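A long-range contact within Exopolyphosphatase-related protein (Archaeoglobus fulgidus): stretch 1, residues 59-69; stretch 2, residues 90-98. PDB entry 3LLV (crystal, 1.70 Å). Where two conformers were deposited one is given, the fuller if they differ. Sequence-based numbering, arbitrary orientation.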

ATOM      1  N   ASP A  59      -8.962 -10.563   1.879  1.00  4.31           N
ATOM      2  CA  ASP A  59      -9.079 -11.816   2.610  1.00  4.78           C
ATOM      3  C   ASP A  59      -8.545 -11.626   4.038  1.00  5.55           C
ATOM      4  O   ASP A  59      -7.353 -11.515   4.239  1.00  4.72           O
ATOM      5  CB  ASP A  59      -8.341 -12.913   1.792  1.00  4.56           C
ATOM      6  CG  ASP A  59      -8.198 -14.257   2.509  1.00  3.71           C
ATOM      7  OD1 ASP A  59      -8.787 -14.475   3.594  1.00  3.52           O
ATOM      8  OD2 ASP A  59      -7.489 -15.129   1.945  1.00  5.28           O
ATOM      9  N   GLU A  60      -9.449 -11.563   5.016  1.00  7.49           N
ATOM     10  CA  GLU A  60      -9.049 -11.410   6.417  1.00  8.98           C
ATOM     11  C   GLU A  60      -8.108 -12.517   6.899  1.00  8.87           C
ATOM     12  O   GLU A  60      -7.225 -12.269   7.722  1.00 10.77           O
ATOM     13  CB  GLU A  60     -10.280 -11.349   7.327  1.00  8.92           C
ATOM     14  CG  GLU A  60     -11.048 -10.058   7.198  1.00 10.45           C
ATOM     15  CD  GLU A  60     -12.263 -10.001   8.108  1.00 12.92           C
ATOM     16  OE1 GLU A  60     -12.218 -10.543   9.235  1.00 15.14           O
ATOM     17  OE2 GLU A  60     -13.261  -9.361   7.711  1.00 15.10           O
ATOM     18  N   SER A  61      -8.284 -13.744   6.401  1.00  9.25           N
ATOM     19  CA  SER A  61      -7.400 -14.831   6.811  1.00  9.75           C
ATOM     20  C   SER A  61      -5.960 -14.603   6.357  1.00 10.50           C
ATOM     21  O   SER A  61      -5.025 -15.069   7.019  1.00 12.52           O
ATOM     22  CB  SER A  61      -7.891 -16.180   6.290  1.00  8.16           C
ATOM     23  OG  SER A  61      -9.162 -16.494   6.828  1.00  7.39           O
ATOM     24  N   PHE A  62      -5.778 -13.901   5.235  1.00 11.23           N
ATOM     25  CA  PHE A  62      -4.426 -13.533   4.829  1.00 11.57           C
ATOM     26  C   PHE A  62      -3.751 -12.680   5.903  1.00 11.42           C
ATOM     27  O   PHE A  62      -2.616 -12.961   6.317  1.00 11.74           O
ATOM     28  CB  PHE A  62      -4.407 -12.796   3.478  1.00 11.24           C
ATOM     29  CG  PHE A  62      -3.050 -12.272   3.130  1.00 12.12           C
ATOM     30  CD1 PHE A  62      -2.000 -13.136   2.768  1.00 11.25           C
ATOM     31  CD2 PHE A  62      -2.796 -10.925   3.211  1.00 11.14           C
ATOM     32  CE1 PHE A  62      -0.738 -12.624   2.481  1.00 10.54           C
ATOM     33  CE2 PHE A  62      -1.545 -10.425   2.903  1.00 12.58           C
ATOM     34  CZ  PHE A  62      -0.510 -11.279   2.554  1.00 12.51           C
ATOM     35  N   TYR A  63      -4.463 -11.664   6.384  1.00 11.48           N
ATOM     36  CA  TYR A  63      -3.910 -10.795   7.432  1.00 10.60           C
ATOM     37  C   TYR A  63      -3.653 -11.527   8.726  1.00 10.92           C
ATOM     38  O   TYR A  63      -2.662 -11.260   9.407  1.00 11.56           O
ATOM     39  CB  TYR A  63      -4.778  -9.547   7.658  1.00 10.99           C
ATOM     40  CG  TYR A  63      -4.815  -8.721   6.409  1.00 10.68           C
ATOM     41  CD1 TYR A  63      -3.630  -8.201   5.852  1.00  9.88           C
ATOM     42  CD2 TYR A  63      -6.011  -8.482   5.756  1.00 10.84           C
ATOM     43  CE1 TYR A  63      -3.663  -7.468   4.669  1.00 11.59           C
ATOM     44  CE2 TYR A  63      -6.050  -7.741   4.584  1.00 11.97           C
ATOM     45  CZ  TYR A  63      -4.880  -7.245   4.043  1.00 10.63           C
ATOM     46  OH  TYR A  63      -4.959  -6.548   2.855  1.00  9.72           O
ATOM     47  N   ARG A  64      -4.499 -12.507   9.015  1.00 11.41           N
ATOM     48  CA  ARG A  64      -4.322 -13.353  10.195  1.00 11.53           C
ATOM     49  C   ARG A  64      -3.104 -14.287  10.100  1.00 11.35           C
ATOM     50  O   ARG A  64      -2.589 -14.732  11.141  1.00 12.74           O
ATOM     51  CB  ARG A  64      -5.603 -14.153  10.478  1.00 11.39           C
ATOM     52  CG  ARG A  64      -6.774 -13.265  10.841  1.00 13.65           C
ATOM     53  CD  ARG A  64      -7.949 -14.051  11.404  1.00 11.27           C
ATOM     54  NE  ARG A  64      -9.057 -13.149  11.730  1.00 15.42           N
ATOM     55  CZ  ARG A  64      -9.152 -12.398  12.819  1.00 17.86           C
ATOM     56  NH1 ARG A  64      -8.218 -12.423  13.770  1.00 19.37           N
ATOM     57  NH2 ARG A  64     -10.214 -11.621  12.970  1.00 20.31           N
ATOM     58  N   SER A  65      -2.635 -14.561   8.880  1.00  9.36           N
ATOM     59  CA  SER A  65      -1.448 -15.391   8.681  1.00  9.23           C
ATOM     60  C   SER A  65      -0.135 -14.614   8.834  1.00  8.65           C
ATOM     61  O   SER A  65       0.924 -15.218   8.968  1.00  8.85           O
ATOM     62  CB  SER A  65      -1.505 -16.101   7.320  1.00  9.12           C
ATOM     63  OG  SER A  65      -1.249 -15.210   6.246  1.00  7.76           O
ATOM     64  N   LEU A  66      -0.211 -13.282   8.826  1.00  8.52           N
ATOM     65  CA  LEU A  66       0.991 -12.438   8.954  1.00  8.63           C
ATOM     66  C   LEU A  66       1.258 -12.034  10.397  1.00  8.96           C
ATOM     67  O   LEU A  66       0.330 -11.942  11.210  1.00  9.19           O
ATOM     68  CB  LEU A  66       0.852 -11.178   8.101  1.00  8.25           C
ATOM     69  CG  LEU A  66       0.688 -11.310   6.584  1.00  7.11           C
ATOM     70  CD1 LEU A  66       0.326  -9.949   6.004  1.00  5.10           C
ATOM     71  CD2 LEU A  66       1.957 -11.865   5.929  1.00  7.61           C
ATOM     72  N   ASP A  67       2.528 -11.803  10.719  1.00  9.32           N
ATOM     73  CA  ASP A  67       2.879 -11.245  12.016  1.00  9.76           C
ATOM     74  C   ASP A  67       2.923  -9.739  11.833  1.00  9.47           C
ATOM     75  O   ASP A  67       3.912  -9.190  11.357  1.00  9.79           O
ATOM     76  CB  ASP A  67       4.229 -11.782  12.494  1.00  9.95           C
ATOM     77  CG  ASP A  67       4.590 -11.304  13.897  1.00 11.25           C
ATOM     78  OD1 ASP A  67       5.299 -12.041  14.627  1.00 12.68           O
ATOM     79  OD2 ASP A  67       4.172 -10.187  14.276  1.00 13.14           O
ATOM     80  N   LEU A  68       1.869  -9.064  12.212  1.00  9.57           N
ATOM     81  CA  LEU A  68       1.734  -7.665  11.949  1.00  9.47           C
ATOM     82  C   LEU A  68       2.113  -6.763  13.102  1.00  9.91           C
ATOM     83  O   LEU A  68       2.051  -5.559  12.984  1.00 10.03           O
ATOM     84  CB  LEU A  68       0.307  -7.360  11.567  1.00  9.06           C
ATOM     85  CG  LEU A  68      -0.252  -7.906  10.281  1.00  8.23           C
ATOM     86  CD1 LEU A  68      -1.708  -7.719  10.319  1.00  6.04           C
ATOM     87  CD2 LEU A  68       0.333  -7.230   9.111  1.00  7.90           C
ATOM     88  N   GLU A  69       2.431  -7.316  14.256  1.00 10.71           N
ATOM     89  CA  GLU A  69       2.596  -6.438  15.406  1.00 10.88           C
ATOM     90  C   GLU A  69       3.888  -5.622  15.341  1.00 10.97           C
ATOM     91  O   GLU A  69       3.907  -4.535  15.864  1.00 11.64           O
ATOM     92  CB  GLU A  69       2.414  -7.164  16.754  1.00 10.85           C
ATOM     93  N   ALA A  90     -11.000  -4.942   5.541  1.00 11.22           N
ATOM     94  CA  ALA A  90     -10.508  -6.304   5.841  1.00 10.40           C
ATOM     95  C   ALA A  90      -9.340  -6.243   6.831  1.00 10.34           C
ATOM     96  O   ALA A  90      -9.317  -6.958   7.855  1.00 10.05           O
ATOM     97  CB  ALA A  90     -10.081  -7.057   4.543  1.00 11.40           C
ATOM     98  N   LEU A  91      -8.376  -5.381   6.520  1.00 10.27           N
ATOM     99  CA  LEU A  91      -7.232  -5.164   7.376  1.00 10.50           C
ATOM    100  C   LEU A  91      -7.677  -4.776   8.772  1.00 10.48           C
ATOM    101  O   LEU A  91      -7.253  -5.392   9.745  1.00 10.73           O
ATOM    102  CB  LEU A  91      -6.302  -4.084   6.781  1.00 10.98           C
ATOM    103  CG  LEU A  91      -5.056  -3.802   7.622  1.00 10.84           C
ATOM    104  CD1 LEU A  91      -4.147  -5.042   7.773  1.00 13.08           C
ATOM    105  CD2 LEU A  91      -4.259  -2.611   7.037  1.00 12.39           C
ATOM    106  N   ARG A  92      -8.539  -3.767   8.859  1.00 10.63           N
ATOM    107  CA  ARG A  92      -8.990  -3.241  10.149  1.00 11.67           C
ATOM    108  C   ARG A  92      -9.820  -4.213  11.008  1.00 13.03           C
ATOM    109  O   ARG A  92      -9.879  -4.076  12.258  1.00 14.62           O
ATOM    110  CB  ARG A  92      -9.690  -1.899   9.925  1.00 10.85           C
ATOM    111  CG  ARG A  92      -8.706  -0.789   9.674  1.00 12.14           C
ATOM    112  CD  ARG A  92      -8.105  -0.285  11.004  1.00 10.98           C
ATOM    113  NE  ARG A  92      -7.025   0.676  10.738  1.00 12.27           N
ATOM    114  CZ  ARG A  92      -5.749   0.357  10.549  1.00  8.53           C
ATOM    115  NH1 ARG A  92      -5.331  -0.900  10.587  1.00 11.60           N
ATOM    116  NH2 ARG A  92      -4.878   1.299  10.244  1.00 10.95           N
ATOM    117  N   SER A  93     -10.455  -5.177  10.343  1.00 13.68           N
ATOM    118  CA  SER A  93     -11.201  -6.221  11.043  0.50 13.54           C
ATOM    119  C   SER A  93     -10.249  -7.146  11.809  1.00 13.21           C
ATOM    120  O   SER A  93     -10.666  -7.826  12.744  1.00 13.84           O
ATOM    121  CB  SER A  93     -12.053  -7.028  10.071  0.50 14.17           C
ATOM    122  OG  SER A  93     -11.251  -7.971   9.380  0.50 14.85           O
ATOM    123  N   VAL A  94      -8.973  -7.149  11.410  1.00 11.84           N
ATOM    124  CA  VAL A  94      -7.915  -7.986  12.011  1.00 11.92           C
ATOM    125  C   VAL A  94      -6.927  -7.207  12.894  1.00 11.61           C
ATOM    126  O   VAL A  94      -6.520  -7.717  13.946  1.00 10.82           O
ATOM    127  CB  VAL A  94      -7.108  -8.743  10.909  1.00 12.18           C
ATOM    128  CG1 VAL A  94      -5.971  -9.586  11.509  1.00 12.85           C
ATOM    129  CG2 VAL A  94      -8.049  -9.643  10.076  1.00 12.18           C
ATOM    130  N   SER A  95      -6.530  -6.001  12.468  1.00 12.07           N
ATOM    131  CA  SER A  95      -5.401  -5.332  13.102  1.00 11.86           C
ATOM    132  C   SER A  95      -5.526  -3.823  13.048  1.00 11.70           C
ATOM    133  O   SER A  95      -6.102  -3.281  12.089  1.00 12.26           O
ATOM    134  CB  SER A  95      -4.113  -5.726  12.372  1.00 13.10           C
ATOM    135  OG  SER A  95      -2.970  -5.062  12.898  1.00 12.79           O
ATOM    136  N   ASP A  96      -4.965  -3.165  14.055  1.00 11.24           N
ATOM    137  CA  ASP A  96      -4.837  -1.705  14.038  1.00 10.93           C
ATOM    138  C   ASP A  96      -3.534  -1.200  13.386  1.00 10.47           C
ATOM    139  O   ASP A  96      -3.214   0.000  13.480  1.00  9.99           O
ATOM    140  CB  ASP A  96      -5.032  -1.121  15.449  1.00 10.56           C
ATOM    141  CG  ASP A  96      -3.840  -1.371  16.368  1.00 11.85           C
ATOM    142  OD1 ASP A  96      -2.893  -2.082  15.964  1.00 11.24           O
ATOM    143  OD2 ASP A  96      -3.885  -0.870  17.523  1.00 13.39           O
ATOM    144  N   VAL A  97      -2.794  -2.104  12.732  1.00 10.66           N
ATOM    145  CA  VAL A  97      -1.498  -1.742  12.174  1.00 11.07           C
ATOM    146  C   VAL A  97      -1.589  -0.450  11.341  1.00 10.91           C
ATOM    147  O   VAL A  97      -2.538  -0.261  10.565  1.00 10.89           O
ATOM    148  CB  VAL A  97      -0.869  -2.906  11.361  1.00 10.87           C
ATOM    149  CG1 VAL A  97      -1.805  -3.352  10.199  1.00 11.58           C
ATOM    150  CG2 VAL A  97       0.532  -2.495  10.859  1.00 11.89           C
ATOM    151  N   TYR A  98      -0.631   0.452  11.518  1.00  9.95           N
ATOM    152  CA  TYR A  98      -0.677   1.736  10.822  1.00  9.59           C
ATOM    153  C   TYR A  98      -0.808   1.542   9.299  1.00  9.30           C
ATOM    154  O   TYR A  98      -0.077   0.725   8.715  1.00  9.92           O
ATOM    155  CB  TYR A  98       0.609   2.461  11.146  1.00  9.73           C
ATOM    156  CG  TYR A  98       0.611   3.924  10.828  1.00 10.80           C
ATOM    157  CD1 TYR A  98       0.247   4.857  11.789  1.00 13.06           C
ATOM    158  CD2 TYR A  98       1.010   4.384   9.572  1.00 13.61           C
ATOM    159  CE1 TYR A  98       0.264   6.205  11.516  1.00 12.56           C
ATOM    160  CE2 TYR A  98       1.056   5.759   9.296  1.00 14.57           C
ATOM    161  CZ  TYR A  98       0.670   6.650  10.276  1.00 12.48           C
ATOM    162  OH  TYR A  98       0.693   8.018  10.016  1.00 15.39           O
TER

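Helix 60-65 crosses, at 48°, a helix that enters stretch 2 from earlier in the chain; the axes are 8.7 Å apart at closest approach. The backbones come nearest at Glu 60 and Ala 90, where the CA atoms lie 5.3 Å apart. Glu 60 CG lies 3.6 Å from Ala 90 O. No hydrogen bond links the two stretches; the contact is mainly apolar and buries 500 Å².

Val 94 has the largest covered area. It points toward stretch 1 and meets three residues of the first helix. Val 94 CG1 lies 4.0 Å from Tyr 63 CB and 3.8 Å from Arg 64 CG. Val 94 CG2 lies 3.6 Å from Glu 60 O and sits over one face of the Arg 64 guanidinium.

Tyr 63 is buried. Leu 91 CD1 packs over one face of the Tyr 63 ring, 4.0 Å from the centroid, in a CH-pi contact. Ala 90 CB lies at the ring edge, 4.1 Å from Tyr 63 CE2.

Leu 68 extends the apolar contact beyond the helices. Leu 68 CD1 sits among carbon atoms in van der Waals contact, 3.7 Å from Ser 95 CB and 4.4 Å from both Leu 91 CD1 and Val 97 CG1.

At the polar margin, Ser 93 OG is 2.8 Å from Glu 60 OE1, but the angle is poor. Ser 93 OG instead donates to Ala 90 O, at 2.7 Å.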